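Local atomic coordinates of heptaprenyl diphosphate synthase (HEPPP synthase) subunit 1 family protein (Staphylococcus aureus, PDB entry 5H9D), a protein that probably serves as the small, non-catalytic subunit of heptaprenyl diphosphate synthase, pairing with a prenyl synthase chain to make the long isoprenoid diphosphate. Residues F132-I135 against T136-F140; I97-A100 against I101-N105. All coordinates share one frame; numbering follows the deposited sequence.

Contact 1: residues F132-I135 against T136-F140; sequences FPYI and TLSHF
In the alpha-helix 118-140, the carbonyls of P133 and Y134 accept the amides of L137 and S138 four residues on, with P133 O to L137 N at 2.8 Å (N-H...O angle 166°) and Y134 O to S138 N at 3.0 Å. The helix is kinked here: the nitrogens of F132 and P133 make no bond to the turn before, and a proline suits such a place because its ring nitrogen has no hydrogen to give. L137 lies over the carbonyl of P133, its CG 3.3 Å from P133 O, and this branched aliphatic chain packs on L35, I40 and L153. Next along the helix, Y134 has CG anti to its own N (chi1 169°), which runs the ring along the helix flank toward S138; Y134 CE1 and S138 OG stand 3.7 Å apart, the hydroxyl obliquely placed to the ring. Serine, small and polar, fits beside the Y134 carbonyl, although the very short OG approach to that oxygen is doubtful at this resolution. The phenol OH of Y134 reaches beyond the helix to hydrogen-bond S147. H139 follows I135 one turn later; its imidazole leads away from I135 and meets the F93 ring, and NE2 bonds to D90. On the turn itself, the methylene of H139 rests on the backbone, with CB 3.3 Å from I135 O.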
ATOM      1  N   PHE C 132     -14.651  -5.541 -15.088  1.00 66.64           N
ATOM      2  CA  PHE C 132     -13.868  -6.638 -14.534  1.00 69.05           C
ATOM      3  C   PHE C 132     -14.278  -7.992 -15.073  1.00 70.59           C
ATOM      4  O   PHE C 132     -13.430  -8.757 -15.499  1.00 71.21           O
ATOM      5  CB  PHE C 132     -13.895  -6.653 -13.008  1.00 69.49           C
ATOM      6  CG  PHE C 132     -13.174  -5.491 -12.392  1.00 69.71           C
ATOM      7  CD1 PHE C 132     -12.076  -4.921 -13.045  1.00 67.53           C
ATOM      8  CD2 PHE C 132     -13.613  -4.935 -11.189  1.00 68.92           C
ATOM      9  CE1 PHE C 132     -11.436  -3.818 -12.520  1.00 68.24           C
ATOM     10  CE2 PHE C 132     -12.972  -3.828 -10.657  1.00 69.64           C
ATOM     11  CZ  PHE C 132     -11.879  -3.266 -11.329  1.00 69.47           C
ATOM     12  N   PRO C 133     -15.575  -8.321 -15.043  1.00 71.71           N
ATOM     13  CA  PRO C 133     -15.926  -9.639 -15.585  1.00 72.89           C
ATOM     14  C   PRO C 133     -15.732  -9.705 -17.099  1.00 74.62           C
ATOM     15  O   PRO C 133     -15.236 -10.705 -17.614  1.00 75.17           O
ATOM     16  CB  PRO C 133     -17.386  -9.832 -15.152  1.00 71.71           C
ATOM     17  CG  PRO C 133     -17.875  -8.453 -14.878  1.00 72.54           C
ATOM     18  CD  PRO C 133     -16.690  -7.749 -14.272  1.00 72.80           C
ATOM     19  N   TYR C 134     -16.096  -8.636 -17.807  1.00 75.95           N
ATOM     20  CA  TYR C 134     -15.940  -8.597 -19.259  1.00 76.61           C
ATOM     21  C   TYR C 134     -14.546  -9.008 -19.669  1.00 76.23           C
ATOM     22  O   TYR C 134     -14.398  -9.901 -20.496  1.00 77.57           O
ATOM     23  CB  TYR C 134     -16.239  -7.195 -19.821  1.00 79.46           C
ATOM     24  CG  TYR C 134     -15.844  -6.997 -21.285  1.00 81.83           C
ATOM     25  CD1 TYR C 134     -14.507  -6.827 -21.654  1.00 82.99           C
ATOM     26  CD2 TYR C 134     -16.804  -6.997 -22.301  1.00 83.29           C
ATOM     27  CE1 TYR C 134     -14.134  -6.668 -22.993  1.00 84.52           C
ATOM     28  CE2 TYR C 134     -16.438  -6.836 -23.653  1.00 84.17           C
ATOM     29  CZ  TYR C 134     -15.099  -6.676 -23.985  1.00 84.84           C
ATOM     30  OH  TYR C 134     -14.712  -6.543 -25.299  1.00 85.16           O
ATOM     31  N   ILE C 135     -13.525  -8.367 -19.104  1.00 74.98           N
ATOM     32  CA  ILE C 135     -12.149  -8.695 -19.475  1.00 74.73           C
ATOM     33  C   ILE C 135     -11.636  -9.995 -18.828  1.00 76.04           C
ATOM     34  O   ILE C 135     -10.701 -10.608 -19.335  1.00 76.60           O
ATOM     35  CB  ILE C 135     -11.134  -7.499 -19.176  1.00 72.38           C
ATOM     36  CG1 ILE C 135     -10.420  -7.713 -17.858  1.00 71.38           C
ATOM     37  CG2 ILE C 135     -11.843  -6.175 -19.082  1.00 69.64           C
ATOM     38  CD1 ILE C 135      -9.161  -8.465 -18.005  1.00 73.31           C
ATOM     39  N   THR C 136     -12.229 -10.430 -17.722  1.00 77.16           N
ATOM     40  CA  THR C 136     -11.750 -11.665 -17.117  1.00 79.26           C
ATOM     41  C   THR C 136     -12.210 -12.821 -17.998  1.00 81.07           C
ATOM     42  O   THR C 136     -11.393 -13.647 -18.415  1.00 81.40           O
ATOM     43  CB  THR C 136     -12.286 -11.906 -15.684  1.00 79.66           C
ATOM     44  OG1 THR C 136     -12.380 -10.675 -14.960  1.00 79.60           O
ATOM     45  CG2 THR C 136     -11.315 -12.804 -14.939  1.00 80.23           C
ATOM     46  N   LEU C 137     -13.513 -12.868 -18.283  1.00 82.37           N
ATOM     47  CA  LEU C 137     -14.106 -13.910 -19.131  1.00 83.52           C
ATOM     48  C   LEU C 137     -13.515 -13.864 -20.553  1.00 85.56           C
ATOM     49  O   LEU C 137     -13.016 -14.870 -21.065  1.00 86.13           O
ATOM     50  CB  LEU C 137     -15.632 -13.730 -19.227  1.00 82.63           C
ATOM     51  CG  LEU C 137     -16.556 -13.666 -17.992  1.00 82.24           C
ATOM     52  CD1 LEU C 137     -17.920 -13.128 -18.404  1.00 80.47           C
ATOM     53  CD2 LEU C 137     -16.709 -15.033 -17.349  1.00 81.88           C
ATOM     54  N   SER C 138     -13.554 -12.692 -21.182  1.00 87.32           N
ATOM     55  CA  SER C 138     -13.043 -12.533 -22.544  1.00 89.10           C
ATOM     56  C   SER C 138     -11.523 -12.609 -22.716  1.00 90.38           C
ATOM     57  O   SER C 138     -10.959 -12.020 -23.640  1.00 89.90           O
ATOM     58  CB  SER C 138     -13.558 -11.216 -23.135  1.00 88.62           C
ATOM     59  OG  SER C 138     -13.081 -10.114 -22.400  1.00 89.09           O
ATOM     60  N   HIS C 139     -10.855 -13.337 -21.834  1.00 92.68           N
ATOM     61  CA  HIS C 139      -9.411 -13.482 -21.929  1.00 95.81           C
ATOM     62  C   HIS C 139      -9.053 -14.951 -21.856  1.00 98.70           C
ATOM     63  O   HIS C 139      -8.013 -15.376 -22.353  1.00 97.87           O
ATOM     64  CB  HIS C 139      -8.726 -12.748 -20.787  1.00 94.86           C
ATOM     65  CG  HIS C 139      -7.240 -12.926 -20.764  1.00 94.71           C
ATOM     66  ND1 HIS C 139      -6.390 -12.199 -21.571  1.00 95.00           N
ATOM     67  CD2 HIS C 139      -6.454 -13.754 -20.037  1.00 93.91           C
ATOM     68  CE1 HIS C 139      -5.144 -12.570 -21.338  1.00 94.40           C
ATOM     69  NE2 HIS C 139      -5.156 -13.513 -20.413  1.00 93.45           N
ATOM     70  N   PHE C 140      -9.947 -15.712 -21.230  1.00102.93           N
ATOM     71  CA  PHE C 140      -9.783 -17.147 -21.031  1.00107.14           C
ATOM     72  C   PHE C 140     -10.775 -17.972 -21.862  1.00109.65           C
ATOM     73  O   PHE C 140     -10.411 -19.006 -22.423  1.00109.79           O
ATOM     74  CB  PHE C 140      -9.954 -17.472 -19.540  1.00107.82           C
ATOM     75  CG  PHE C 140      -8.953 -16.786 -18.643  1.00108.09           C
ATOM     76  CD1 PHE C 140      -7.609 -17.162 -18.662  1.00108.33           C
ATOM     77  CD2 PHE C 140      -9.353 -15.764 -17.788  1.00107.72           C
ATOM     78  CE1 PHE C 140      -6.679 -16.532 -17.843  1.00108.40           C
ATOM     79  CE2 PHE C 140      -8.434 -15.127 -16.967  1.00108.28           C
ATOM     80  CZ  PHE C 140      -7.092 -15.510 -16.994  1.00108.76           C
TER

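Contact 2: residues I97-A100 against I101-N105; sequences ISKA and IVEIN
K99 and E103 both set CG anti to the backbone N (chi1 168° and 172°), and from there the lysine bends at three successive torsions while the glutamate stays extended beyond CG. The two chains lie alongside one another as they leave the helix, and meet in an i to i+4 salt bridge along the alpha-helix 91-112, with K99 NZ 2.6 Å from E103 OE1. A long, flexible lysine suits this place because, once bent, it swings its ammonium group across the helix flank to where the extended glutamate reaches back along the helix. The other carboxylate oxygen, OE2, forms a salt bridge with K127, so E103 is gripped by two lysines, which would be expected to favour its ionised form. Beneath the pair the backbone keeps a helical pattern: I104 N reaches A100 O at 2.8 Å, nearly straight, whereas the E103 N to K99 O bond is weak at 3.4 Å. I101 and I104 suit a buried flank because their aliphatic branches pack on neighbouring helices. N105 adds a weak bond from ND2 to I101 O at 2.7 Å, and its OD1 accepts a hydrogen bond from ND2 of N111 of the farnesyl pyrophosphate synthetase chain. That chain also packs on S98, I101 and V102, while within the subunit I97 and I101 press on helix 70-88, I101 and N105 on helix 43-65, and E103 and I104 on L131 of helix 118-140.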
ATOM      1  N   ILE C  97      -6.031  -6.192 -16.993  1.00 73.44           N
ATOM      2  CA  ILE C  97      -6.766  -6.059 -15.747  1.00 69.97           C
ATOM      3  C   ILE C  97      -6.401  -4.810 -14.932  1.00 68.61           C
ATOM      4  O   ILE C  97      -7.293  -4.162 -14.378  1.00 66.70           O
ATOM      5  CB  ILE C  97      -6.644  -7.382 -14.916  1.00 68.11           C
ATOM      6  CG1 ILE C  97      -8.025  -8.025 -14.777  1.00 68.97           C
ATOM      7  CG2 ILE C  97      -6.068  -7.130 -13.555  1.00 67.85           C
ATOM      8  CD1 ILE C  97      -9.019  -7.207 -13.970  1.00 69.15           C
ATOM      9  N   SER C  98      -5.119  -4.448 -14.868  1.00 67.16           N
ATOM     10  CA  SER C  98      -4.771  -3.256 -14.097  1.00 66.69           C
ATOM     11  C   SER C  98      -5.090  -2.033 -14.918  1.00 65.87           C
ATOM     12  O   SER C  98      -5.258  -0.949 -14.371  1.00 66.00           O
ATOM     13  CB  SER C  98      -3.303  -3.241 -13.637  1.00 66.35           C
ATOM     14  OG  SER C  98      -2.384  -3.313 -14.704  1.00 69.33           O
ATOM     15  N   LYS C  99      -5.200  -2.213 -16.232  1.00 64.86           N
ATOM     16  CA  LYS C  99      -5.567  -1.109 -17.122  1.00 63.68           C
ATOM     17  C   LYS C  99      -7.034  -0.775 -16.804  1.00 61.61           C
ATOM     18  O   LYS C  99      -7.465   0.384 -16.891  1.00 60.47           O
ATOM     19  CB  LYS C  99      -5.412  -1.545 -18.586  1.00 65.92           C
ATOM     20  CG  LYS C  99      -6.034  -0.602 -19.624  1.00 70.13           C
ATOM     21  CD  LYS C  99      -7.045  -1.321 -20.599  1.00 70.87           C
ATOM     22  CE  LYS C  99      -8.442  -1.658 -19.977  1.00 68.57           C
ATOM     23  NZ  LYS C  99      -9.271  -0.478 -19.539  1.00 62.89           N
ATOM     24  N   ALA C 100      -7.781  -1.812 -16.415  1.00 59.36           N
ATOM     25  CA  ALA C 100      -9.193  -1.691 -16.063  1.00 57.62           C
ATOM     26  C   ALA C 100      -9.372  -1.072 -14.675  1.00 56.63           C
ATOM     27  O   ALA C 100     -10.254  -0.208 -14.485  1.00 56.90           O
ATOM     28  CB  ALA C 100      -9.878  -3.065 -16.128  1.00 57.57           C
ATOM     29  N   ILE C 101      -8.556  -1.501 -13.711  1.00 52.59           N
ATOM     30  CA  ILE C 101      -8.653  -0.934 -12.387  1.00 53.05           C
ATOM     31  C   ILE C 101      -8.404   0.591 -12.385  1.00 52.09           C
ATOM     32  O   ILE C 101      -9.190   1.337 -11.805  1.00 50.94           O
ATOM     33  CB  ILE C 101      -7.689  -1.635 -11.386  1.00 55.62           C
ATOM     34  CG1 ILE C 101      -8.089  -3.111 -11.223  1.00 56.61           C
ATOM     35  CG2 ILE C 101      -7.818  -0.993 -10.001  1.00 54.19           C
ATOM     36  CD1 ILE C 101      -7.151  -3.922 -10.375  1.00 54.61           C
ATOM     37  N   VAL C 102      -7.350   1.083 -13.031  1.00 51.14           N
ATOM     38  CA  VAL C 102      -7.169   2.538 -12.992  1.00 51.36           C
ATOM     39  C   VAL C 102      -8.344   3.232 -13.670  1.00 50.97           C
ATOM     40  O   VAL C 102      -8.776   4.275 -13.221  1.00 52.03           O
ATOM     41  CB  VAL C 102      -5.764   3.064 -13.604  1.00 51.28           C
ATOM     42  CG1 VAL C 102      -4.869   1.928 -14.013  1.00 48.25           C
ATOM     43  CG2 VAL C 102      -5.994   4.039 -14.737  1.00 48.66           C
ATOM     44  N   GLU C 103      -8.886   2.633 -14.718  1.00 51.40           N
ATOM     45  CA  GLU C 103     -10.020   3.231 -15.419  1.00 54.01           C
ATOM     46  C   GLU C 103     -11.290   3.307 -14.570  1.00 53.86           C
ATOM     47  O   GLU C 103     -11.979   4.341 -14.503  1.00 50.27           O
ATOM     48  CB  GLU C 103     -10.299   2.458 -16.699  1.00 56.36           C
ATOM     49  CG  GLU C 103     -11.574   2.888 -17.373  1.00 61.02           C
ATOM     50  CD  GLU C 103     -11.661   2.429 -18.804  1.00 63.51           C
ATOM     51  OE1 GLU C 103     -11.143   1.325 -19.097  1.00 64.79           O
ATOM     52  OE2 GLU C 103     -12.257   3.172 -19.625  1.00 64.45           O
ATOM     53  N   ILE C 104     -11.614   2.182 -13.938  1.00 55.79           N
ATOM     54  CA  ILE C 104     -12.772   2.135 -13.054  1.00 54.96           C
ATOM     55  C   ILE C 104     -12.641   3.285 -12.066  1.00 54.69           C
ATOM     56  O   ILE C 104     -13.589   4.059 -11.891  1.00 55.90           O
ATOM     57  CB  ILE C 104     -12.821   0.814 -12.282  1.00 55.33           C
ATOM     58  CG1 ILE C 104     -13.202  -0.327 -13.237  1.00 57.31           C
ATOM     59  CG2 ILE C 104     -13.784   0.920 -11.125  1.00 55.61           C
ATOM     60  CD1 ILE C 104     -14.433  -0.031 -14.133  1.00 55.63           C
ATOM     61  N   ASN C 105     -11.460   3.400 -11.441  1.00 52.58           N
ATOM     62  CA  ASN C 105     -11.177   4.464 -10.470  1.00 49.83           C
ATOM     63  C   ASN C 105     -11.255   5.862 -11.051  1.00 48.34           C
ATOM     64  O   ASN C 105     -11.744   6.763 -10.403  1.00 46.33           O
ATOM     65  CB  ASN C 105      -9.818   4.225  -9.828  1.00 48.37           C
ATOM     66  CG  ASN C 105      -9.856   3.080  -8.865  1.00 48.90           C
ATOM     67  OD1 ASN C 105     -10.535   3.121  -7.843  1.00 47.98           O
ATOM     68  ND2 ASN C 105      -9.149   2.032  -9.197  1.00 52.94           N
TER

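In the fold
Contact 2 comes first along the chain, on helix 91-112, and contact 1 follows on helix 118-140, the next helix; their centres lie 13 Å apart in an all-helical fold of the terpene synthase clan. The two helices pack directly on each other. The ring of F132 lies against I101 and I104, its CE1 3.7 Å from I101 CG1 and its CZ 3.7 Å from I104 CG1, and I135 CD1 meets I97 CG1 at 3.5 Å. Contact 2 also faces the farnesyl pyrophosphate synthetase chain, which does not touch contact 1, consistent with helix 91-112 joining the subunit interface to the packing against helix 118-140.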